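Local atomic coordinates of uncharacterized protein lp_2219 (Lactobacillus plantarum, PDB entry 3HFQ), a protein that is of unknown function but folds as a seven-bladed beta-propeller of the lactonase family, so a lactonase-like role is possible but unproven. Residues A[8-13]-A[287-292]; A[18-23]-A[71-76]; A[157-162]-A[204-209]; A[192-195]-A[200-203]. The protein carries 1 engineered substitution. All coordinates share one frame; numbering follows the deposited sequence.

Contact 1 of 4, residues A[8-13]-A[287-292]; sequences GTYTKK and FPRDFD
Arg289 has CG anti to the backbone N (chi1 -175°) and stays extended from there to NE, so its guanidinium reaches the ring of Tyr10. In Tyr10, CG lies beside the backbone N (chi1 -96°), and this torsion directs the ring and its OH to Arg289.

The two side chains cross at about a right angle, and their flat groups are perpendicular. The ring offers its edge, with Arg289 NH1 near the ring plane. The guanidinium offers a face, with Tyr10 CE2 above its rim. The closest pair is Tyr10 OH and Arg289 NH1, 3.3 Å apart. Arg289 NH2 is 3.6 Å from the same Tyr10 OH. Tyr10 CE2 is 3.9 Å from Arg289 NH1. The arrangement is therefore an edge-on meeting, not a flat stack of guanidinium on ring. Lys12 turns back so that its NZ lies above one ring face of Tyr10, toward the rim. A phosphate ion, probably from the crystallisation liquor, lies near the Arg289 side chain.

Tyr10 and Arg289 both touch Val335 of strand 334-339, and Arg289 also touches Arg259 on strand 253-259. The contact joins two neighbouring blades. Strand 290-293 is the first strand of the last blade in chain order. Strand 2-9 belongs to the closing blade, where the C-terminal strand 334-339 pairs with it in the "Velcro" closure known in beta-propellers.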
loop_
_atom_site.group_PDB
_atom_site.type_symbol
_atom_site.label_atom_id
_atom_site.label_comp_id
_atom_site.label_asym_id
_atom_site.label_seq_id
_atom_site.Cartn_x
_atom_site.Cartn_y
_atom_site.Cartn_z
ATOM N N GLY A 8 -2.755 6.856 -8.102
ATOM C CA GLY A 8 -3.186 5.653 -8.794
ATOM C C GLY A 8 -4.704 5.660 -8.728
ATOM O O GLY A 8 -5.275 6.252 -7.813
ATOM N N THR A 9 -5.364 5.017 -9.683
ATOM C CA THR A 9 -6.823 5.014 -9.705
ATOM C C THR A 9 -7.402 3.771 -10.353
ATOM O O THR A 9 -6.683 2.913 -10.858
ATOM C CB THR A 9 -7.370 6.176 -10.554
ATOM O OG1 THR A 9 -7.101 5.900 -11.938
ATOM C CG2 THR A 9 -6.710 7.496 -10.179
ATOM N N TYR A 10 -8.729 3.709 -10.320
ATOM C CA TYR A 10 -9.501 2.670 -10.983
ATOM C C TYR A 10 -9.962 3.483 -12.182
ATOM O O TYR A 10 -10.004 4.713 -12.104
ATOM C CB TYR A 10 -10.726 2.282 -10.162
ATOM C CG TYR A 10 -10.540 1.075 -9.281
ATOM C CD1 TYR A 10 -10.558 -0.211 -9.816
ATOM C CD2 TYR A 10 -10.341 1.219 -7.911
ATOM C CE1 TYR A 10 -10.400 -1.330 -9.000
ATOM C CE2 TYR A 10 -10.181 0.115 -7.090
ATOM C CZ TYR A 10 -10.206 -1.157 -7.639
ATOM O OH TYR A 10 -10.060 -2.252 -6.820
ATOM N N THR A 11 -10.293 2.830 -13.287
ATOM C CA THR A 11 -10.761 3.562 -14.458
ATOM C C THR A 11 -12.065 2.947 -14.940
ATOM O O THR A 11 -12.188 2.545 -16.096
ATOM C CB THR A 11 -9.723 3.528 -15.593
ATOM O OG1 THR A 11 -9.380 2.169 -15.892
ATOM C CG2 THR A 11 -8.471 4.289 -15.184
ATOM N N LYS A 12 -13.035 2.886 -14.035
ATOM C CA LYS A 12 -14.340 2.310 -14.328
ATOM C C LYS A 12 -15.416 3.362 -14.583
ATOM O O LYS A 12 -16.495 3.035 -15.077
ATOM C CB LYS A 12 -14.775 1.399 -13.175
ATOM C CG LYS A 12 -13.850 0.209 -12.944
ATOM C CD LYS A 12 -14.336 -0.699 -11.817
ATOM C CE LYS A 12 -14.185 -0.045 -10.448
ATOM N NZ LYS A 12 -14.528 -0.984 -9.337
ATOM N N LYS A 13 -15.130 4.618 -14.251
ATOM C CA LYS A 13 -16.103 5.687 -14.449
ATOM C C LYS A 13 -15.596 6.895 -15.232
ATOM O O LYS A 13 -15.997 7.104 -16.378
ATOM C CB LYS A 13 -16.660 6.151 -13.096
ATOM C CG LYS A 13 -17.509 5.095 -12.396
ATOM C CD LYS A 13 -18.128 5.605 -11.101
ATOM C CE LYS A 13 -17.100 5.737 -9.990
ATOM N NZ LYS A 13 -17.725 6.186 -8.713
ATOM N N PHE A 287 -14.508 6.065 1.442
ATOM C CA PHE A 287 -13.559 5.001 1.137
ATOM C C PHE A 287 -12.102 5.383 0.879
ATOM O O PHE A 287 -11.616 5.308 -0.252
ATOM C CB PHE A 287 -14.086 4.147 -0.024
ATOM C CG PHE A 287 -14.888 2.954 0.424
ATOM C CD1 PHE A 287 -15.929 3.104 1.336
ATOM C CD2 PHE A 287 -14.589 1.680 -0.048
ATOM C CE1 PHE A 287 -16.662 2.001 1.771
ATOM C CE2 PHE A 287 -15.317 0.570 0.381
ATOM C CZ PHE A 287 -16.355 0.733 1.293
ATOM N N PRO A 288 -11.386 5.799 1.937
ATOM C CA PRO A 288 -9.974 6.184 1.841
ATOM C C PRO A 288 -9.093 4.931 1.747
ATOM O O PRO A 288 -8.624 4.405 2.761
ATOM C CB PRO A 288 -9.742 6.964 3.134
ATOM C CG PRO A 288 -10.705 6.303 4.099
ATOM C CD PRO A 288 -11.944 6.173 3.250
ATOM N N ARG A 289 -8.862 4.471 0.520
ATOM C CA ARG A 289 -8.068 3.270 0.273
ATOM C C ARG A 289 -6.560 3.455 0.432
ATOM O O ARG A 289 -5.837 2.486 0.662
ATOM C CB ARG A 289 -8.392 2.728 -1.123
ATOM C CG ARG A 289 -7.720 1.407 -1.479
ATOM C CD ARG A 289 -8.473 0.731 -2.621
ATOM N NE ARG A 289 -7.689 -0.318 -3.269
ATOM C CZ ARG A 289 -8.205 -1.439 -3.758
ATOM N NH1 ARG A 289 -9.508 -1.666 -3.667
ATOM N NH2 ARG A 289 -7.420 -2.332 -4.347
ATOM N N ASP A 290 -6.075 4.687 0.308
ATOM C CA ASP A 290 -4.645 4.926 0.479
ATOM C C ASP A 290 -4.368 6.359 0.907
ATOM O O ASP A 290 -5.193 7.253 0.716
ATOM C CB ASP A 290 -3.880 4.612 -0.815
ATOM C CG ASP A 290 -2.377 4.475 -0.589
ATOM O OD1 ASP A 290 -1.973 4.125 0.541
ATOM O OD2 ASP A 290 -1.597 4.697 -1.543
ATOM N N PHE A 291 -3.193 6.557 1.490
ATOM C CA PHE A 291 -2.744 7.857 1.962
ATOM C C PHE A 291 -1.272 7.688 2.300
ATOM O O PHE A 291 -0.769 6.569 2.325
ATOM C CB PHE A 291 -3.496 8.261 3.240
ATOM C CG PHE A 291 -3.102 7.459 4.460
ATOM C CD1 PHE A 291 -3.663 6.206 4.704
ATOM C CD2 PHE A 291 -2.130 7.938 5.339
ATOM C CE1 PHE A 291 -3.262 5.442 5.796
ATOM C CE2 PHE A 291 -1.719 7.178 6.438
ATOM C CZ PHE A 291 -2.288 5.925 6.666
ATOM N N ASP A 292 -0.580 8.794 2.549
ATOM C CA ASP A 292 0.818 8.724 2.947
ATOM C C ASP A 292 1.290 10.074 3.453
ATOM O O ASP A 292 0.689 11.106 3.153
ATOM C CB ASP A 292 1.711 8.272 1.785
ATOM C CG ASP A 292 3.079 7.783 2.255
ATOM O OD1 ASP A 292 3.261 7.596 3.482
ATOM O OD2 ASP A 292 3.969 7.572 1.402
#

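Contact 2 of 4, residues A[18-23]-A[71-76]; sequences IYQGTL and DGQTAH
Gln20 meets Gln73 midway along a strand segment that begins at Ile18, whose side chain packs on strand 52-59 of the next blade. Gln20 carries the contact. Its CG sits between the backbone N and the carbonyl carbon, and the rest of the chain is extended. NE2 of Gln20 donates to the backbone O of Gln73 at 3.0 Å, and the bond is nearly straight (176°). The acceptor lies in the amide plane of Gln20, while the donor stands well above the carbonyl plane of Gln73. The Gln73 chain bends at chi2 (-72°), which brings its amide back to lie on that of Gln20. The two amides are stacked, with planes 17° apart. Gln20 OE1 and Gln73 OE1, 3.5 Å apart, are both acceptors and form no bond; Gln20 OE1 is hydrogen-bonded by Arg4. Beyond Gln20, the strand continues through Gly21.

The partner is a tight type II' turn from Asp71 to Thr74, with Gly72 at positive phi. Asp71 O accepts from both Thr74 N and Thr74 OG1, the latter at 2.6 Å. The turn closes a beta hairpin between strands 62-71 and 74-84, the outer pair of one propeller blade, lying against the neighbouring blade.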
loop_
_atom_site.group_PDB
_atom_site.type_symbol
_atom_site.label_atom_id
_atom_site.label_comp_id
_atom_site.label_asym_id
_atom_site.label_seq_id
_atom_site.Cartn_x
_atom_site.Cartn_y
_atom_site.Cartn_z
ATOM N N ILE A 18 -3.191 7.414 -14.559
ATOM C CA ILE A 18 -2.365 7.929 -13.474
ATOM C C ILE A 18 -2.304 9.452 -13.520
ATOM O O ILE A 18 -1.978 10.039 -14.555
ATOM C CB ILE A 18 -0.931 7.356 -13.571
ATOM C CG1 ILE A 18 -0.991 5.828 -13.547
ATOM C CG2 ILE A 18 -0.076 7.866 -12.415
ATOM C CD1 ILE A 18 0.317 5.155 -13.885
ATOM N N TYR A 19 -2.630 10.089 -12.400
ATOM C CA TYR A 19 -2.595 11.543 -12.319
ATOM C C TYR A 19 -1.404 12.006 -11.497
ATOM O O TYR A 19 -0.761 11.209 -10.812
ATOM C CB TYR A 19 -3.896 12.092 -11.708
ATOM C CG TYR A 19 -5.114 11.861 -12.578
ATOM C CD1 TYR A 19 -5.751 10.621 -12.598
ATOM C CD2 TYR A 19 -5.589 12.861 -13.431
ATOM C CE1 TYR A 19 -6.828 10.376 -13.447
ATOM C CE2 TYR A 19 -6.667 12.626 -14.289
ATOM C CZ TYR A 19 -7.279 11.379 -14.291
ATOM O OH TYR A 19 -8.337 11.124 -15.130
ATOM N N GLN A 20 -1.107 13.298 -11.580
ATOM C CA GLN A 20 0.004 13.858 -10.830
ATOM C C GLN A 20 -0.389 15.209 -10.258
ATOM O O GLN A 20 -1.169 15.952 -10.857
ATOM C CB GLN A 20 1.248 13.977 -11.721
ATOM C CG GLN A 20 1.191 15.040 -12.813
ATOM C CD GLN A 20 2.367 14.942 -13.771
ATOM O OE1 GLN A 20 3.488 14.624 -13.365
ATOM N NE2 GLN A 20 2.120 15.224 -15.046
ATOM N N GLY A 21 0.137 15.512 -9.080
ATOM C CA GLY A 21 -0.184 16.772 -8.447
ATOM C C GLY A 21 0.999 17.356 -7.712
ATOM O O GLY A 21 2.117 16.840 -7.782
ATOM N N THR A 22 0.739 18.439 -6.993
ATOM C CA THR A 22 1.777 19.121 -6.247
ATOM C C THR A 22 1.279 19.517 -4.866
ATOM O O THR A 22 0.146 19.971 -4.709
ATOM C CB THR A 22 2.215 20.402 -6.980
ATOM O OG1 THR A 22 2.681 20.065 -8.292
ATOM C CG2 THR A 22 3.321 21.111 -6.208
ATOM N N LEU A 23 2.130 19.315 -3.867
ATOM C CA LEU A 23 1.821 19.709 -2.500
ATOM C C LEU A 23 2.738 20.901 -2.231
ATOM O O LEU A 23 3.963 20.769 -2.260
ATOM C CB LEU A 23 2.120 18.563 -1.520
ATOM C CG LEU A 23 2.269 18.873 -0.021
ATOM C CD1 LEU A 23 1.193 19.833 0.448
ATOM C CD2 LEU A 23 2.208 17.568 0.767
ATOM N N ASP A 71 9.974 11.364 -17.141
ATOM C CA ASP A 71 10.874 12.377 -17.687
ATOM C C ASP A 71 10.197 13.726 -17.487
ATOM O O ASP A 71 9.321 14.113 -18.259
ATOM C CB ASP A 71 11.127 12.110 -19.176
ATOM C CG ASP A 71 11.993 13.174 -19.828
ATOM O OD1 ASP A 71 12.737 13.872 -19.109
ATOM O OD2 ASP A 71 11.940 13.304 -21.070
ATOM N N GLY A 72 10.606 14.436 -16.440
ATOM C CA GLY A 72 9.989 15.714 -16.141
ATOM C C GLY A 72 8.554 15.435 -15.735
ATOM O O GLY A 72 8.294 14.511 -14.963
ATOM N N GLN A 73 7.618 16.214 -16.266
ATOM C CA GLN A 73 6.203 16.032 -15.955
ATOM C C GLN A 73 5.512 15.108 -16.956
ATOM O O GLN A 73 4.301 15.198 -17.160
ATOM C CB GLN A 73 5.493 17.391 -15.932
ATOM C CG GLN A 73 5.925 18.283 -14.782
ATOM C CD GLN A 73 5.401 17.796 -13.446
ATOM O OE1 GLN A 73 4.240 18.031 -13.092
ATOM N NE2 GLN A 73 6.247 17.100 -12.703
ATOM N N THR A 74 6.284 14.225 -17.586
ATOM C CA THR A 74 5.731 13.286 -18.556
ATOM C C THR A 74 6.193 11.864 -18.253
ATOM O O THR A 74 7.121 11.657 -17.471
ATOM C CB THR A 74 6.152 13.635 -20.006
ATOM O OG1 THR A 74 7.571 13.491 -20.147
ATOM C CG2 THR A 74 5.754 15.064 -20.348
ATOM N N ALA A 75 5.539 10.893 -18.881
ATOM C CA ALA A 75 5.862 9.485 -18.694
ATOM C C ALA A 75 5.938 8.779 -20.044
ATOM O O ALA A 75 5.104 9.005 -20.921
ATOM C CB ALA A 75 4.802 8.819 -17.814
ATOM N N HIS A 76 6.945 7.930 -20.211
ATOM C CA HIS A 76 7.124 7.194 -21.456
ATOM C C HIS A 76 6.975 5.707 -21.162
ATOM O O HIS A 76 7.652 5.176 -20.279
ATOM C CB HIS A 76 8.513 7.474 -22.042
ATOM C CG HIS A 76 8.807 8.928 -22.236
ATOM N ND1 HIS A 76 8.134 9.716 -23.150
ATOM C CD2 HIS A 76 9.700 9.749 -21.626
ATOM C CE1 HIS A 76 8.599 10.950 -23.093
ATOM N NE2 HIS A 76 9.548 10.997 -22.175
#

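Contact 3 of 4, residues A[157-162]-A[204-209]; sequences IDLGSD and AGELSS
Leu159 and Glu206 have the nearest CA atoms, 8.0 Å apart, where strands 154-158 and 200-205 have just run out into loops, and no backbone bond links the two segments. Side chains bridge the gap. Leu159 has CG anti to its own N (chi1 175°), which sends its two methyls across. CD1 lies against the Glu206 carboxylate, 3.5 Å from Glu206 OE1, and also near Glu206 CB. CD2 meets CD1 of Leu207 at 4.1 Å, the two leucines crossing at about a right angle. The carboxylate thus has a methyl group beside it. Arg259 and Arg190 both form salt bridges with Glu206 OE1. A phosphate ion, probably from the crystallisation liquor, lies close by.

The loop that carries Leu159 holds an Asx motif. Asp158 OD1 accepts from Ser161 N at 3.0 Å, with the donor well above the carboxylate plane. Asp158 OD1 is also bonded to His142 N.

The two loops each join the second and third strands of their blades. Such loops of adjacent blades stand side by side at one end of a beta-propeller, and a phosphate lying here is consistent with a pocket.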
loop_
_atom_site.group_PDB
_atom_site.type_symbol
_atom_site.label_atom_id
_atom_site.label_comp_id
_atom_site.label_asym_id
_atom_site.label_seq_id
_atom_site.Cartn_x
_atom_site.Cartn_y
_atom_site.Cartn_z
ATOM N N ILE A 157 1.381 -11.197 2.152
ATOM C CA ILE A 157 0.161 -11.311 2.950
ATOM C C ILE A 157 -1.041 -11.884 2.207
ATOM O O ILE A 157 -1.412 -11.392 1.147
ATOM C CB ILE A 157 -0.228 -9.929 3.517
ATOM C CG1 ILE A 157 0.957 -9.341 4.288
ATOM C CG2 ILE A 157 -1.452 -10.053 4.415
ATOM C CD1 ILE A 157 0.748 -7.903 4.730
ATOM N N ASP A 158 -1.657 -12.913 2.785
ATOM C CA ASP A 158 -2.824 -13.553 2.188
ATOM C C ASP A 158 -4.062 -13.202 3.014
ATOM O O ASP A 158 -4.281 -13.753 4.094
ATOM C CB ASP A 158 -2.638 -15.074 2.162
ATOM C CG ASP A 158 -3.658 -15.777 1.282
ATOM O OD1 ASP A 158 -4.812 -15.312 1.207
ATOM O OD2 ASP A 158 -3.309 -16.810 0.672
ATOM N N LEU A 159 -4.862 -12.276 2.503
ATOM C CA LEU A 159 -6.072 -11.851 3.190
ATOM C C LEU A 159 -7.096 -12.981 3.242
ATOM O O LEU A 159 -7.831 -13.124 4.221
ATOM C CB LEU A 159 -6.663 -10.628 2.473
ATOM C CG LEU A 159 -8.009 -10.074 2.952
ATOM C CD1 LEU A 159 -8.045 -8.565 2.740
ATOM C CD2 LEU A 159 -9.146 -10.760 2.207
ATOM N N GLY A 160 -7.122 -13.789 2.187
ATOM C CA GLY A 160 -8.069 -14.884 2.106
ATOM C C GLY A 160 -7.869 -16.034 3.080
ATOM O O GLY A 160 -8.845 -16.634 3.537
ATOM N N SER A 161 -6.619 -16.342 3.409
ATOM C CA SER A 161 -6.330 -17.449 4.316
ATOM C C SER A 161 -5.812 -17.035 5.694
ATOM O O SER A 161 -5.430 -17.888 6.492
ATOM C CB SER A 161 -5.316 -18.391 3.667
ATOM O OG SER A 161 -4.086 -17.723 3.466
ATOM N N ASP A 162 -5.799 -15.734 5.969
ATOM C CA ASP A 162 -5.325 -15.218 7.256
ATOM C C ASP A 162 -3.876 -15.593 7.547
ATOM O O ASP A 162 -3.544 -15.995 8.662
ATOM C CB ASP A 162 -6.212 -15.725 8.401
ATOM C CG ASP A 162 -7.578 -15.076 8.413
ATOM O OD1 ASP A 162 -7.640 -13.829 8.365
ATOM O OD2 ASP A 162 -8.589 -15.808 8.478
ATOM N N ALA A 204 -2.127 -4.551 9.274
ATOM C CA ALA A 204 -3.503 -4.090 9.218
ATOM C C ALA A 204 -4.437 -5.238 8.865
ATOM O O ALA A 204 -4.198 -5.975 7.908
ATOM C CB ALA A 204 -3.639 -2.965 8.200
ATOM N N GLY A 205 -5.487 -5.393 9.667
ATOM C CA GLY A 205 -6.473 -6.427 9.427
ATOM C C GLY A 205 -7.679 -5.751 8.806
ATOM O O GLY A 205 -8.467 -5.112 9.498
ATOM N N GLU A 206 -7.815 -5.886 7.494
ATOM C CA GLU A 206 -8.915 -5.257 6.779
ATOM C C GLU A 206 -10.302 -5.654 7.263
ATOM O O GLU A 206 -11.098 -4.802 7.655
ATOM C CB GLU A 206 -8.829 -5.569 5.281
ATOM C CG GLU A 206 -10.004 -5.001 4.489
ATOM C CD GLU A 206 -10.011 -5.426 3.035
ATOM O OE1 GLU A 206 -8.977 -5.253 2.359
ATOM O OE2 GLU A 206 -11.057 -5.926 2.565
ATOM N N LEU A 207 -10.578 -6.953 7.236
ATOM C CA LEU A 207 -11.888 -7.480 7.601
ATOM C C LEU A 207 -12.322 -7.332 9.057
ATOM O O LEU A 207 -13.519 -7.250 9.343
ATOM C CB LEU A 207 -11.968 -8.951 7.179
ATOM C CG LEU A 207 -11.547 -9.227 5.729
ATOM C CD1 LEU A 207 -11.587 -10.725 5.456
ATOM C CD2 LEU A 207 -12.464 -8.481 4.759
ATOM N N SER A 208 -11.363 -7.289 9.975
ATOM C CA SER A 208 -11.683 -7.168 11.394
ATOM C C SER A 208 -11.444 -5.764 11.945
ATOM O O SER A 208 -11.684 -5.509 13.127
ATOM C CB SER A 208 -10.850 -8.169 12.192
ATOM O OG SER A 208 -9.465 -7.933 11.988
ATOM N N SER A 209 -10.981 -4.856 11.093
ATOM C CA SER A 209 -10.697 -3.487 11.518
ATOM C C SER A 209 -9.803 -3.494 12.755
ATOM O O SER A 209 -10.138 -2.907 13.784
ATOM C CB SER A 209 -11.997 -2.737 11.824
ATOM O OG SER A 209 -12.748 -2.535 10.638
#

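Contact 4 of 4, residues A[192-195]-A[200-203]; sequences LVFS and YAFL
Backbone hydrogen bonds join Val193 and Phe202 both ways, in an antiparallel hydrogen-bonded pair. Val193 N donates to Phe202 O at 3.1 Å, and Phe202 N donates to Val193 O at 2.9 Å. Toward the turn, Ser195 N donates to Tyr200 O at 2.8 Å. The bond that would pair the other way is replaced by a side chain. Tyr200 N donates to Ser195 OG at 3.1 Å, with an N-H...O angle of 158°. The serine torsion (chi1 63°) places OG between N and the carbonyl carbon, within reach of the incoming strand. Ser195 OG is also hydrogen-bonded to Asp197 in the connecting turn.

Weaker CA-H...O contacts fill the places between. The shortest runs from Leu192 CA to Phe202 O, at 3.1 Å.

Apolar contacts lie on both faces of the hairpin. On the face with Leu192 and Phe194, Ala201 CB sits over the Phe194 ring in a CH-pi contact, 4.0 Å from its centroid and 19° off the ring normal. Further along this face, Leu203 CD1 comes to 4.0 Å from Leu192 CB. The Phe194 ring also meets Tyr216 edge-to-face. On the other face, Val193 CG1 is 4.2 Å from Phe202 CB.

The chemistry is that of a hairpin between the first two strands of a blade. Direct backbone bonds fix the register and a serine hydroxyl takes over at the turn end, while Val193 and Phe202 turn the apolar face of the hairpin to Ile245 of the next blade.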
loop_
_atom_site.group_PDB
_atom_site.type_symbol
_atom_site.label_atom_id
_atom_site.label_comp_id
_atom_site.label_asym_id
_atom_site.label_seq_id
_atom_site.Cartn_x
_atom_site.Cartn_y
_atom_site.Cartn_z
ATOM N N LEU A 192 1.209 -4.295 5.791
ATOM C CA LEU A 192 2.008 -4.161 7.004
ATOM C C LEU A 192 3.116 -3.147 6.758
ATOM O O LEU A 192 3.357 -2.739 5.620
ATOM C CB LEU A 192 2.609 -5.513 7.429
ATOM C CG LEU A 192 3.655 -6.259 6.592
ATOM C CD1 LEU A 192 5.004 -5.538 6.622
ATOM C CD2 LEU A 192 3.820 -7.659 7.172
ATOM N N VAL A 193 3.776 -2.730 7.833
ATOM C CA VAL A 193 4.873 -1.778 7.742
ATOM C C VAL A 193 5.833 -2.083 8.891
ATOM O O VAL A 193 5.400 -2.366 10.008
ATOM C CB VAL A 193 4.362 -0.310 7.839
ATOM C CG1 VAL A 193 3.712 -0.055 9.201
ATOM C CG2 VAL A 193 5.508 0.654 7.594
ATOM N N PHE A 194 7.131 -2.051 8.605
ATOM C CA PHE A 194 8.148 -2.332 9.613
ATOM C C PHE A 194 8.646 -1.073 10.307
ATOM O O PHE A 194 8.626 0.017 9.732
ATOM C CB PHE A 194 9.361 -3.037 8.986
ATOM C CG PHE A 194 9.181 -4.515 8.791
ATOM C CD1 PHE A 194 8.655 -5.019 7.609
ATOM C CD2 PHE A 194 9.552 -5.405 9.793
ATOM C CE1 PHE A 194 8.504 -6.394 7.425
ATOM C CE2 PHE A 194 9.404 -6.783 9.617
ATOM C CZ PHE A 194 8.882 -7.276 8.438
ATOM N N SER A 195 9.106 -1.245 11.540
ATOM C CA SER A 195 9.652 -0.148 12.328
ATOM C C SER A 195 11.038 0.176 11.775
ATOM O O SER A 195 11.663 -0.659 11.124
ATOM C CB SER A 195 9.772 -0.561 13.797
ATOM O OG SER A 195 10.680 -1.645 13.943
ATOM N N TYR A 200 10.110 -4.566 14.741
ATOM C CA TYR A 200 8.656 -4.708 14.798
ATOM C C TYR A 200 7.957 -4.441 13.473
ATOM O O TYR A 200 8.470 -3.725 12.616
ATOM C CB TYR A 200 8.084 -3.741 15.842
ATOM C CG TYR A 200 8.636 -3.948 17.232
ATOM C CD1 TYR A 200 8.035 -4.847 18.113
ATOM C CD2 TYR A 200 9.786 -3.281 17.652
ATOM C CE1 TYR A 200 8.571 -5.083 19.379
ATOM C CE2 TYR A 200 10.330 -3.510 18.917
ATOM C CZ TYR A 200 9.717 -4.414 19.773
ATOM O OH TYR A 200 10.256 -4.657 21.016
ATOM N N ALA A 201 6.778 -5.033 13.319
ATOM C CA ALA A 201 5.967 -4.831 12.128
ATOM C C ALA A 201 4.542 -4.628 12.620
ATOM O O ALA A 201 4.140 -5.207 13.626
ATOM C CB ALA A 201 6.039 -6.050 11.205
ATOM N N PHE A 202 3.786 -3.801 11.913
ATOM C CA PHE A 202 2.407 -3.524 12.283
ATOM C C PHE A 202 1.559 -3.966 11.108
ATOM O O PHE A 202 1.722 -3.480 9.988
ATOM C CB PHE A 202 2.264 -2.035 12.591
ATOM C CG PHE A 202 3.212 -1.571 13.662
ATOM C CD1 PHE A 202 2.936 -1.808 15.009
ATOM C CD2 PHE A 202 4.428 -0.988 13.322
ATOM C CE1 PHE A 202 3.863 -1.473 15.999
ATOM C CE2 PHE A 202 5.361 -0.652 14.303
ATOM C CZ PHE A 202 5.077 -0.897 15.646
ATOM N N LEU A 203 0.664 -4.910 11.378
ATOM C CA LEU A 203 -0.182 -5.508 10.354
ATOM C C LEU A 203 -1.632 -5.048 10.400
ATOM O O LEU A 203 -2.299 -5.155 11.429
ATOM C CB LEU A 203 -0.118 -7.030 10.511
ATOM C CG LEU A 203 -0.993 -7.938 9.651
ATOM C CD1 LEU A 203 -0.467 -7.979 8.222
ATOM C CD2 LEU A 203 -0.988 -9.337 10.260
#

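How the contacts relate
Contact 4 is the ordinary bonding of two strands within one blade, and half its touching residues are buried. Contacts 1, 2 and 3 run between blades and rest on a few side chains. Contact 1 is a surface meeting of two polar groups, whereas contact 2 is partly buried and hydrogen-bonded, and contact 3 is mainly apolar beside a carboxylate held by two arginines. Contacts 3 and 4 share strand 200-205, and Ile157 CD1 lies 3.7 Å from Leu203 CD1. Contacts 1 and 2 use adjacent strands of the closing blade and touch through Thr9 and Tyr19. Contact 2 lies farthest from the chain's centre. Contacts 1 and 3 do not touch, but Arg259 lies against Arg289 and bridges to Glu206.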